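Local coordinates for insecticidal protein (Brevibacillus laterosporus, PDB 7ML9), which is an insecticidal toxin active against the western corn rootworm that probably kills by inserting a beta-barrel pore into target membranes, at residues T135-N140 / K276-T281; P99-G104 / G211-E216; G199-V204 / E288-S293; N112-S117 / I194-G199. All coordinates share one frame; numbering follows the deposited sequence.

Contact 1 of 4, residues T135-N140 / K276-T281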
loop_
_atom_site.group_PDB
_atom_site.type_symbol
_atom_site.label_atom_id
_atom_site.label_comp_id
_atom_site.label_asym_id
_atom_site.label_seq_id
_atom_site.Cartn_x
_atom_site.Cartn_y
_atom_site.Cartn_z
ATOM N N THR A 135 -16.478 11.551 8.628
ATOM C CA THR A 135 -16.225 10.674 7.485
ATOM C C THR A 135 -14.761 10.248 7.507
ATOM O O THR A 135 -13.875 11.033 7.166
ATOM C CB THR A 135 -16.572 11.369 6.178
ATOM O OG1 THR A 135 -17.960 11.727 6.181
ATOM C CG2 THR A 135 -16.275 10.434 4.985
ATOM N N GLU A 136 -14.525 9.009 7.928
ATOM C CA GLU A 136 -13.231 8.366 7.753
ATOM C C GLU A 136 -13.049 7.991 6.287
ATOM O O GLU A 136 -13.991 7.563 5.606
ATOM C CB GLU A 136 -13.126 7.115 8.625
ATOM C CG GLU A 136 -13.342 7.339 10.118
ATOM C CD GLU A 136 -13.406 6.040 10.875
ATOM O OE1 GLU A 136 -13.457 4.972 10.222
ATOM O OE2 GLU A 136 -13.412 6.067 12.121
ATOM N N SER A 137 -11.831 8.167 5.799
ATOM C CA SER A 137 -11.496 7.902 4.412
ATOM C C SER A 137 -10.189 7.129 4.366
ATOM O O SER A 137 -9.259 7.436 5.113
ATOM C CB SER A 137 -11.356 9.205 3.614
ATOM O OG SER A 137 -11.486 8.971 2.228
ATOM N N THR A 138 -10.134 6.117 3.504
ATOM C CA THR A 138 -8.891 5.426 3.175
ATOM C C THR A 138 -8.774 5.382 1.664
ATOM O O THR A 138 -9.717 4.961 0.987
ATOM C CB THR A 138 -8.864 4.005 3.724
ATOM O OG1 THR A 138 -8.959 4.031 5.152
ATOM C CG2 THR A 138 -7.564 3.309 3.310
ATOM N N SER A 139 -7.642 5.826 1.125
ATOM C CA SER A 139 -7.437 5.724 -0.309
ATOM C C SER A 139 -6.049 5.161 -0.603
ATOM O O SER A 139 -5.132 5.218 0.228
ATOM C CB SER A 139 -7.656 7.071 -1.017
ATOM O OG SER A 139 -6.720 8.044 -0.619
ATOM N N ASN A 140 -5.911 4.580 -1.792
ATOM C CA ASN A 140 -4.625 4.062 -2.228
ATOM C C ASN A 140 -4.457 4.369 -3.711
ATOM O O ASN A 140 -5.422 4.671 -4.417
ATOM C CB ASN A 140 -4.502 2.565 -1.895
ATOM C CG ASN A 140 -5.301 1.660 -2.841
ATOM O OD1 ASN A 140 -5.247 1.813 -4.057
ATOM N ND2 ASN A 140 -6.012 0.687 -2.273
ATOM N N LYS A 276 -3.354 6.525 2.090
ATOM C CA LYS A 276 -3.554 7.549 3.109
ATOM C C LYS A 276 -4.888 7.289 3.787
ATOM O O LYS A 276 -5.769 6.628 3.226
ATOM C CB LYS A 276 -3.508 8.955 2.518
ATOM C CG LYS A 276 -4.556 9.214 1.471
ATOM C CD LYS A 276 -4.484 10.649 0.993
ATOM C CE LYS A 276 -5.381 10.868 -0.218
ATOM N NZ LYS A 276 -6.064 12.189 -0.184
ATOM N N SER A 277 -5.030 7.814 5.004
ATOM C CA SER A 277 -6.220 7.535 5.796
ATOM C C SER A 277 -6.398 8.653 6.816
ATOM O O SER A 277 -5.419 9.252 7.265
ATOM C CB SER A 277 -6.098 6.179 6.482
ATOM O OG SER A 277 -7.332 5.731 6.991
ATOM N N ASN A 278 -7.655 8.948 7.159
ATOM C CA ASN A 278 -7.937 9.957 8.178
ATOM C C ASN A 278 -9.043 9.471 9.108
ATOM O O ASN A 278 -9.882 8.637 8.744
ATOM C CB ASN A 278 -8.322 11.293 7.564
ATOM C CG ASN A 278 -9.675 11.241 6.889
ATOM O OD1 ASN A 278 -9.773 10.835 5.730
ATOM N ND2 ASN A 278 -10.729 11.634 7.610
ATOM N N TYR A 279 -9.032 10.001 10.329
ATOM C CA TYR A 279 -9.831 9.423 11.399
ATOM C C TYR A 279 -9.822 10.393 12.575
ATOM O O TYR A 279 -8.933 11.242 12.693
ATOM C CB TYR A 279 -9.289 8.050 11.822
ATOM C CG TYR A 279 -7.770 8.010 11.849
ATOM C CD1 TYR A 279 -7.058 8.557 12.919
ATOM C CD2 TYR A 279 -7.044 7.453 10.799
ATOM C CE1 TYR A 279 -5.666 8.545 12.945
ATOM C CE2 TYR A 279 -5.653 7.441 10.813
ATOM C CZ TYR A 279 -4.969 7.985 11.888
ATOM O OH TYR A 279 -3.588 7.966 11.907
ATOM N N GLY A 280 -10.834 10.272 13.432
ATOM C CA GLY A 280 -10.766 10.920 14.725
ATOM C C GLY A 280 -9.870 10.141 15.670
ATOM O O GLY A 280 -9.736 8.919 15.578
ATOM N N THR A 281 -9.234 10.866 16.589
ATOM C CA THR A 281 -8.341 10.260 17.571
ATOM C C THR A 281 -8.918 10.248 18.981
ATOM O O THR A 281 -8.992 9.183 19.611
ATOM C CB THR A 281 -6.980 10.979 17.546
ATOM O OG1 THR A 281 -7.157 12.398 17.629
ATOM C CG2 THR A 281 -6.260 10.670 16.223
#

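Contact 2 of 4, residues P99-G104 / G211-E216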
loop_
_atom_site.group_PDB
_atom_site.type_symbol
_atom_site.label_atom_id
_atom_site.label_comp_id
_atom_site.label_asym_id
_atom_site.label_seq_id
_atom_site.Cartn_x
_atom_site.Cartn_y
_atom_site.Cartn_z
ATOM N N PRO A 99 5.068 4.391 8.091
ATOM C CA PRO A 99 4.114 5.433 7.685
ATOM C C PRO A 99 4.298 6.708 8.499
ATOM O O PRO A 99 4.865 6.710 9.597
ATOM C CB PRO A 99 2.744 4.793 7.957
ATOM C CG PRO A 99 3.011 3.319 8.097
ATOM C CD PRO A 99 4.403 3.203 8.649
ATOM N N THR A 100 3.800 7.804 7.943
ATOM C CA THR A 100 3.898 9.126 8.546
ATOM C C THR A 100 2.524 9.541 9.066
ATOM O O THR A 100 1.574 9.666 8.281
ATOM C CB THR A 100 4.417 10.150 7.539
ATOM O OG1 THR A 100 5.639 9.671 6.956
ATOM C CG2 THR A 100 4.673 11.501 8.229
ATOM N N GLU A 101 2.431 9.743 10.384
ATOM C CA GLU A 101 1.211 10.186 11.056
ATOM C C GLU A 101 1.266 11.679 11.354
ATOM O O GLU A 101 2.326 12.229 11.660
ATOM C CB GLU A 101 1.002 9.418 12.358
ATOM C CG GLU A 101 0.867 7.924 12.181
ATOM C CD GLU A 101 0.047 7.274 13.285
ATOM O OE1 GLU A 101 -0.477 8.007 14.151
ATOM O OE2 GLU A 101 -0.085 6.029 13.281
ATOM N N ALA A 102 0.105 12.336 11.278
ATOM C CA ALA A 102 0.002 13.760 11.563
ATOM C C ALA A 102 -1.284 14.038 12.335
ATOM O O ALA A 102 -2.223 13.238 12.323
ATOM C CB ALA A 102 0.028 14.604 10.279
ATOM N N SER A 103 -1.311 15.188 13.005
ATOM C CA SER A 103 -2.484 15.673 13.724
ATOM C C SER A 103 -3.210 16.713 12.891
ATOM O O SER A 103 -2.577 17.541 12.228
ATOM C CB SER A 103 -2.091 16.289 15.071
ATOM O OG SER A 103 -1.895 15.271 16.032
ATOM N N GLY A 104 -4.545 16.679 12.934
ATOM C CA GLY A 104 -5.358 17.628 12.209
ATOM C C GLY A 104 -5.835 18.778 13.087
ATOM O O GLY A 104 -5.594 18.832 14.289
ATOM N N GLY A 211 -6.602 12.734 13.132
ATOM C CA GLY A 211 -5.287 12.353 12.663
ATOM C C GLY A 211 -5.350 11.834 11.240
ATOM O O GLY A 211 -6.411 11.458 10.725
ATOM N N SER A 212 -4.184 11.825 10.604
ATOM C CA SER A 212 -4.055 11.234 9.286
ATOM C C SER A 212 -2.762 10.432 9.237
ATOM O O SER A 212 -1.869 10.578 10.080
ATOM C CB SER A 212 -4.101 12.287 8.168
ATOM O OG SER A 212 -3.166 13.323 8.385
ATOM N N ILE A 213 -2.704 9.540 8.262
ATOM C CA ILE A 213 -1.546 8.688 8.050
ATOM C C ILE A 213 -1.369 8.539 6.546
ATOM O O ILE A 213 -2.342 8.571 5.787
ATOM C CB ILE A 213 -1.725 7.332 8.761
ATOM C CG1 ILE A 213 -0.430 6.526 8.754
ATOM C CG2 ILE A 213 -2.869 6.528 8.147
ATOM C CD1 ILE A 213 -0.494 5.309 9.659
ATOM N N SER A 214 -0.114 8.424 6.107
ATOM C CA SER A 214 0.156 8.092 4.715
ATOM C C SER A 214 1.422 7.254 4.661
ATOM O O SER A 214 2.268 7.316 5.563
ATOM C CB SER A 214 0.293 9.335 3.838
ATOM O OG SER A 214 1.357 10.147 4.279
ATOM N N GLY A 215 1.533 6.453 3.616
ATOM C CA GLY A 215 2.688 5.597 3.519
ATOM C C GLY A 215 2.762 4.892 2.190
ATOM O O GLY A 215 2.139 5.301 1.209
ATOM N N GLU A 216 3.530 3.817 2.192
ATOM C CA GLU A 216 3.871 3.083 0.989
ATOM C C GLU A 216 3.584 1.614 1.214
ATOM O O GLU A 216 3.648 1.112 2.341
ATOM C CB GLU A 216 5.343 3.259 0.627
ATOM C CG GLU A 216 5.764 4.687 0.410
ATOM C CD GLU A 216 5.881 5.028 -1.054
ATOM O OE1 GLU A 216 5.574 4.140 -1.887
ATOM O OE2 GLU A 216 6.291 6.170 -1.372
HETATM O O HOH W 1 0.982 12.066 6.892
#

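Contact 3 of 4, residues G199-V204 / E288-S293. With EDO (1,2-ethanediol), chain I.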
loop_
_atom_site.group_PDB
_atom_site.type_symbol
_atom_site.label_atom_id
_atom_site.label_comp_id
_atom_site.label_asym_id
_atom_site.label_seq_id
_atom_site.Cartn_x
_atom_site.Cartn_y
_atom_site.Cartn_z
ATOM N N GLY A 199 -21.502 28.020 44.107
ATOM C CA GLY A 199 -21.673 29.331 43.520
ATOM C C GLY A 199 -21.032 29.532 42.163
ATOM O O GLY A 199 -21.106 30.644 41.625
ATOM N N LYS A 200 -20.420 28.505 41.578
ATOM C CA LYS A 200 -19.721 28.667 40.310
ATOM C C LYS A 200 -20.551 28.114 39.154
ATOM O O LYS A 200 -21.336 27.180 39.311
ATOM C CB LYS A 200 -18.361 27.967 40.339
ATOM C CG LYS A 200 -17.406 28.457 41.418
ATOM C CD LYS A 200 -17.089 29.929 41.292
ATOM C CE LYS A 200 -15.944 30.303 42.230
ATOM N NZ LYS A 200 -15.733 31.771 42.233
ATOM N N THR A 201 -20.390 28.726 37.991
ATOM C CA THR A 201 -20.979 28.211 36.763
ATOM C C THR A 201 -19.841 27.917 35.802
ATOM O O THR A 201 -19.029 28.800 35.513
ATOM C CB THR A 201 -21.962 29.201 36.144
ATOM O OG1 THR A 201 -23.005 29.500 37.084
ATOM C CG2 THR A 201 -22.581 28.595 34.881
ATOM N N TYR A 202 -19.773 26.678 35.332
ATOM C CA TYR A 202 -18.736 26.245 34.410
ATOM C C TYR A 202 -19.335 25.946 33.037
ATOM O O TYR A 202 -20.516 25.612 32.905
ATOM C CB TYR A 202 -18.016 25.003 34.938
ATOM C CG TYR A 202 -16.999 25.266 36.019
ATOM C CD1 TYR A 202 -16.766 26.555 36.498
ATOM C CD2 TYR A 202 -16.247 24.216 36.552
ATOM C CE1 TYR A 202 -15.829 26.790 37.486
ATOM C CE2 TYR A 202 -15.308 24.442 37.539
ATOM C CZ TYR A 202 -15.106 25.731 38.001
ATOM O OH TYR A 202 -14.166 25.958 38.971
ATOM N N ARG A 203 -18.516 26.117 32.011
ATOM C CA ARG A 203 -18.878 25.786 30.643
ATOM C C ARG A 203 -17.914 24.712 30.172
ATOM O O ARG A 203 -16.703 24.849 30.365
ATOM C CB ARG A 203 -18.790 27.021 29.751
ATOM C CG ARG A 203 -19.268 26.814 28.348
ATOM C CD ARG A 203 -19.501 28.157 27.692
ATOM N NE ARG A 203 -18.267 28.711 27.152
ATOM C CZ ARG A 203 -18.084 29.995 26.868
ATOM N NH1 ARG A 203 -19.061 30.868 27.087
ATOM N NH2 ARG A 203 -16.922 30.409 26.372
ATOM N N VAL A 204 -18.445 23.634 29.599
ATOM C CA VAL A 204 -17.632 22.574 29.008
ATOM C C VAL A 204 -17.733 22.697 27.495
ATOM O O VAL A 204 -18.832 22.599 26.941
ATOM C CB VAL A 204 -18.086 21.180 29.459
ATOM C CG1 VAL A 204 -17.128 20.114 28.901
ATOM C CG2 VAL A 204 -18.153 21.113 30.964
ATOM N N GLU A 288 -14.319 25.931 31.310
ATOM C CA GLU A 288 -14.187 27.368 31.511
ATOM C C GLU A 288 -15.058 27.830 32.673
ATOM O O GLU A 288 -16.209 27.407 32.808
ATOM C CB GLU A 288 -14.580 28.150 30.263
ATOM C CG GLU A 288 -13.667 27.942 29.071
ATOM C CD GLU A 288 -14.092 28.761 27.865
ATOM O OE1 GLU A 288 -15.238 29.269 27.863
ATOM O OE2 GLU A 288 -13.277 28.903 26.922
ATOM N N ASP A 289 -14.505 28.717 33.495
ATOM C CA ASP A 289 -15.253 29.358 34.574
ATOM C C ASP A 289 -15.935 30.585 33.983
ATOM O O ASP A 289 -15.263 31.542 33.582
ATOM C CB ASP A 289 -14.314 29.732 35.719
ATOM C CG ASP A 289 -15.055 30.229 36.962
ATOM O OD1 ASP A 289 -16.258 30.543 36.868
ATOM O OD2 ASP A 289 -14.419 30.296 38.035
ATOM N N ILE A 290 -17.261 30.550 33.899
ATOM C CA ILE A 290 -18.025 31.665 33.364
ATOM C C ILE A 290 -18.891 32.309 34.445
ATOM O O ILE A 290 -19.870 32.975 34.132
ATOM C CB ILE A 290 -18.877 31.241 32.157
ATOM C CG1 ILE A 290 -19.782 30.072 32.528
ATOM C CG2 ILE A 290 -17.980 30.877 30.986
ATOM C CD1 ILE A 290 -20.986 29.933 31.617
ATOM N N THR A 291 -18.554 32.077 35.713
ATOM C CA THR A 291 -19.304 32.666 36.822
ATOM C C THR A 291 -19.445 34.179 36.653
ATOM O O THR A 291 -20.558 34.719 36.666
ATOM C CB THR A 291 -18.608 32.326 38.139
ATOM O OG1 THR A 291 -18.438 30.904 38.233
ATOM C CG2 THR A 291 -19.419 32.835 39.337
ATOM N N ASP A 292 -18.327 34.874 36.462
ATOM C CA ASP A 292 -18.370 36.320 36.196
ATOM C C ASP A 292 -18.966 36.668 34.818
ATOM O O ASP A 292 -18.846 37.843 34.447
ATOM C CB ASP A 292 -16.967 36.921 36.316
ATOM C CG ASP A 292 -16.328 36.642 37.668
ATOM O OD1 ASP A 292 -17.073 36.380 38.640
ATOM O OD2 ASP A 292 -15.080 36.678 37.758
ATOM N N SER A 293 -19.556 35.699 34.113
ATOM C CA SER A 293 -20.267 35.908 32.847
ATOM C C SER A 293 -19.315 36.278 31.710
ATOM O O SER A 293 -18.573 35.428 31.207
ATOM C CB SER A 293 -21.351 36.982 33.011
ATOM O OG SER A 293 -22.420 36.770 32.109
HETATM C C1 EDO I . -22.879 28.903 27.485
HETATM O O1 EDO I . -23.161 27.677 26.800
HETATM C C2 EDO I . -22.563 30.003 26.487
HETATM O O2 EDO I . -21.339 30.627 26.887
HETATM O O HOH W 2 -15.039 32.236 39.825
#

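Contact 4 of 4, residues N112-S117 / I194-G199. With EDO (1,2-ethanediol), chain G.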
loop_
_atom_site.group_PDB
_atom_site.type_symbol
_atom_site.label_atom_id
_atom_site.label_comp_id
_atom_site.label_asym_id
_atom_site.label_seq_id
_atom_site.Cartn_x
_atom_site.Cartn_y
_atom_site.Cartn_z
ATOM N N ASN A 112 -21.799 22.608 26.803
ATOM C CA ASN A 112 -22.908 22.603 27.751
ATOM C C ASN A 112 -22.450 23.287 29.034
ATOM O O ASN A 112 -21.255 23.515 29.245
ATOM C CB ASN A 112 -23.415 21.187 28.044
ATOM C CG ASN A 112 -24.396 20.662 26.971
ATOM O OD1 ASN A 112 -24.126 19.639 26.333
ATOM N ND2 ASN A 112 -25.537 21.342 26.792
ATOM N N VAL A 113 -23.417 23.631 29.877
ATOM C CA VAL A 113 -23.166 24.423 31.079
ATOM C C VAL A 113 -23.341 23.534 32.301
ATOM O O VAL A 113 -24.258 22.706 32.360
ATOM C CB VAL A 113 -24.094 25.652 31.159
ATOM C CG1 VAL A 113 -23.864 26.405 32.454
ATOM C CG2 VAL A 113 -23.853 26.564 29.982
ATOM N N LEU A 114 -22.439 23.688 33.265
ATOM C CA LEU A 114 -22.533 23.020 34.557
ATOM C C LEU A 114 -22.787 24.123 35.584
ATOM O O LEU A 114 -21.869 24.848 35.960
ATOM C CB LEU A 114 -21.261 22.233 34.857
ATOM C CG LEU A 114 -20.865 21.107 33.877
ATOM C CD1 LEU A 114 -19.540 20.469 34.333
ATOM C CD2 LEU A 114 -21.968 20.050 33.745
ATOM N N ASP A 115 -24.041 24.270 36.002
ATOM C CA ASP A 115 -24.493 25.438 36.762
ATOM C C ASP A 115 -24.619 25.055 38.231
ATOM O O ASP A 115 -25.567 24.375 38.628
ATOM C CB ASP A 115 -25.823 25.950 36.221
ATOM C CG ASP A 115 -26.282 27.242 36.899
ATOM O OD1 ASP A 115 -25.580 27.759 37.789
ATOM O OD2 ASP A 115 -27.360 27.740 36.533
ATOM N N ASN A 116 -23.661 25.492 39.040
ATOM C CA ASN A 116 -23.749 25.356 40.491
ATOM C C ASN A 116 -23.895 26.720 41.157
ATOM O O ASN A 116 -23.478 26.904 42.302
ATOM C CB ASN A 116 -22.528 24.616 41.035
ATOM C CG ASN A 116 -22.779 23.973 42.404
ATOM O OD1 ASN A 116 -23.913 23.699 42.782
ATOM N ND2 ASN A 116 -21.704 23.728 43.143
ATOM N N SER A 117 -24.460 27.695 40.432
ATOM C CA SER A 117 -24.513 29.063 40.944
ATOM C C SER A 117 -25.380 29.168 42.193
ATOM O O SER A 117 -25.126 30.020 43.050
ATOM C CB SER A 117 -25.025 30.018 39.867
ATOM O OG SER A 117 -26.357 29.714 39.500
ATOM N N ILE A 194 -16.844 16.425 36.732
ATOM C CA ILE A 194 -16.179 17.716 36.905
ATOM C C ILE A 194 -16.506 18.264 38.293
ATOM O O ILE A 194 -17.679 18.314 38.682
ATOM C CB ILE A 194 -16.612 18.727 35.827
ATOM C CG1 ILE A 194 -16.488 18.108 34.431
ATOM C CG2 ILE A 194 -15.798 19.997 35.940
ATOM C CD1 ILE A 194 -15.084 17.767 34.069
ATOM N N LYS A 195 -15.477 18.689 39.032
ATOM C CA LYS A 195 -15.698 19.365 40.308
ATOM C C LYS A 195 -16.059 20.824 40.042
ATOM O O LYS A 195 -15.273 21.564 39.446
ATOM C CB LYS A 195 -14.463 19.263 41.207
ATOM C CG LYS A 195 -14.575 20.072 42.505
ATOM C CD LYS A 195 -13.716 19.481 43.635
ATOM C CE LYS A 195 -13.254 20.556 44.624
ATOM N NZ LYS A 195 -12.699 21.764 43.931
ATOM N N VAL A 196 -17.262 21.226 40.446
ATOM C CA VAL A 196 -17.728 22.601 40.266
ATOM C C VAL A 196 -17.989 23.198 41.645
ATOM O O VAL A 196 -18.893 22.739 42.358
ATOM C CB VAL A 196 -18.988 22.664 39.390
ATOM C CG1 VAL A 196 -19.361 24.118 39.116
ATOM C CG2 VAL A 196 -18.770 21.900 38.073
ATOM N N PRO A 197 -17.216 24.195 42.065
ATOM C CA PRO A 197 -17.371 24.733 43.426
ATOM C C PRO A 197 -18.683 25.480 43.634
ATOM O O PRO A 197 -19.272 26.042 42.701
ATOM C CB PRO A 197 -16.178 25.686 43.567
ATOM C CG PRO A 197 -15.178 25.221 42.551
ATOM C CD PRO A 197 -15.999 24.688 41.399
ATOM N N ALA A 198 -19.118 25.515 44.898
ATOM C CA ALA A 198 -20.333 26.236 45.267
ATOM C C ALA A 198 -20.351 27.634 44.652
ATOM O O ALA A 198 -19.340 28.339 44.645
ATOM C CB ALA A 198 -20.443 26.324 46.798
ATOM N N GLY A 199 -21.502 28.020 44.107
ATOM C CA GLY A 199 -21.673 29.331 43.520
ATOM C C GLY A 199 -21.032 29.532 42.163
ATOM O O GLY A 199 -21.106 30.644 41.625
HETATM C C1 EDO G . -28.290 22.741 43.213
HETATM O O1 EDO G . -29.565 22.408 43.813
HETATM C C2 EDO G . -27.305 21.572 43.352
HETATM O O2 EDO G . -26.066 22.013 43.938
#

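Contact 1 of 4, residues T135-N140 / K276-T281
N278 carries its amide in the crowded position between the backbone N and the carbonyl carbon (chi1 69°), which tips the flat group over the gap between the strands and toward strand 130-147. From there ND2 donates to T135 O at 3.2 Å, meeting an in-plane lone pair of that carbonyl, while OD1 sits 3.1 Å from S137 CB. ND2 also bonds to Y134 OH, so the amide is held on its nitrogen side by two partners. On the other face of the sheet, T138 OG1 lies anti to its carbonyl carbon and S277 OG anti to its backbone N; these torsions set the two hydroxyls facing each other at 3.0 Å, in a bond either could donate. S139 OG and K276 CG both take the crowded position, and the aliphatic part of the lysine runs past the serine, with K276 CG 3.2 Å from S139 OG. Beneath them the backbones of S139 and K276 exchange two bonds, S139 N to K276 O and K276 N to S139 O, both 2.9 Å. N278 N reaches S137 O at 3.0 Å, nearly along the C=O axis. Strand 178-189 flanks 135-140 and strand 201-229 flanks 276-281, so both segments are interior strands. Such long antiparallel strands, rich in serine and threonine, are characteristic of the elongated aerolysin/ETX-MTX2 fold of beta-pore-forming toxins.

Contact 2 of 4, residues P99-G104 / G211-E216
The packed side of this strand pair is the face bearing E101 and I213, where the two side chains run side by side in the same direction. I213 holds CG1 anti to its backbone N (chi1 -170°), and the extended chain ends with CD1 3.7 Å from P99 CB and equally far from E101 OE2. The glutamate thus lays its aliphatic CG along the isoleucine, while its OE1 accepts from the backbone N of Q162. F158 and I160 of strand 153-160 also touch I213, which is buried. The face bearing T100, A102, S212 and S214 is looser, with T100 and A102 exposed: the side chains of A102 and S212 come no nearer than 3.9 Å, CB to OG. There a water donates to T100 O at 2.8 Å, a carbonyl that also accepts from S214 N. Between the faces the backbone is regular. T100 N meets S214 O at 2.9 Å, nearly along the C=O axis, and A102 N meets S212 O at the same length but from above the carbonyl plane. At G215, where a CB would crowd P99 CB, the absence of a side chain allows close approach. One face packed around a buried isoleucine and one mostly small and hydroxyl-bearing fit the long beta-sheet of ETX/MTX2-type toxins.

Contact 3 of 4, residues G199-V204 / E288-S293
R203 and E288 lie side by side and close a salt bridge, R203 NH2 to E288 OE1, at a short 2.5 Å, their flat groups turned 49° from each other. The arginine chain bends at chi3 (84°), setting the guanidinium beside the E288 carboxylate; I290 CG2 lies over one face, offset toward the rim, 4.0 Å from R203 NH1. A bound 1,2-ethanediol lies at the guanidinium edge. Under the ion pair the two residues exchange backbone bonds, R203 N to E288 O and E288 N to R203 O, both 2.8 Å. Farther along, I290 N still donates to T201 O, but T201 N turns to a side chain, T291 OG1, at 2.9 Å. That hydroxyl is positioned by D289, whose OD1 takes T291 OG1 on its syn lone pair at 2.6 Å and T291 N on its anti lone pair, forming an Asx turn. The same carboxylate stands at the ring edge of Y202, D289 CG 3.6 Å from Y202 CE1, and its OD2 reaches K200 NZ through a water. The chain then leaves the strand in a type I turn from I290 to S293. Outward, T201 OG1 bonds to D115 OD1. Strand 201-229 is paired with strand 86-115 on its other side, through backbone bonding of Y202 with L114, while strand 266-289 is flanked by strand 303-323, with V305 touching both Y202 and D289.

Contact 4 of 4, residues N112-S117 / I194-G199
Apolar packing comes first. L114, with CG anti to its carbonyl carbon, points at the other segment and crosses I194 at about a right angle, its CD1 3.7 Å from I194 CB. V196 adds to the same patch: its CG2 approaches L114 CD1 at 4.1 Å, and its other methyl, CG1, anti to the backbone N, touches N116 CB at 3.7 Å. All four of these side chains belong to buried residues, and strand 303-323 covers I194 through Q306 and I308. Polar contacts take over toward the ends of the segments. N116 turns CG anti to its backbone N (chi1 -158°), carrying the amide across to the second segment, where ND2 makes a weak, bent bond to V196 O at 3.1 Å. M121 O is a further acceptor for ND2, while OD1 accepts from a bound 1,2-ethanediol, so both ends of the amide have partners. On the backbone, G199 N meets N116 O at 2.9 Å in a bond that is also weak, the angle at hydrogen being 124°. G199 adopts positive phi (76°), a conformation that favours glycine, and its CA-H aims almost straight at S117 O, 3.6 Å from G199 CA. Within 112-117, D115 OD1 is gripped twice, by S117 OG on its syn lone pair at 2.7 Å and by S117 N from above the carboxylate plane. Acceptance from the backbone N two residues on makes this an Asx turn, at the distal tip of the elongated beta-rich toxin.

Overall arrangement
The four contacts form two groups along an elongated molecule. Contacts 1 and 2 lie near the middle, their centres about 9 Å apart, and join directly because strands 266-289 and 201-229 are neighbours: the order across the sheet there is 130-147, 266-289, 201-229, 86-115. Contacts 3 and 4, their centres about 7 Å apart and sharing G199, lie toward one end, centres about 37 to 39 Å from those of the first pair. Long strands bridge the groups: 266-289 serves contacts 1 and 3, 201-229 contacts 2 and 3, and 86-115 contacts 2 and 4. Along the chain contact 4 is nested inside contact 2, whereas contacts 1 and 3 cross. Continuous strands thus tie middle to tip, consistent with an aerolysin-type pore former.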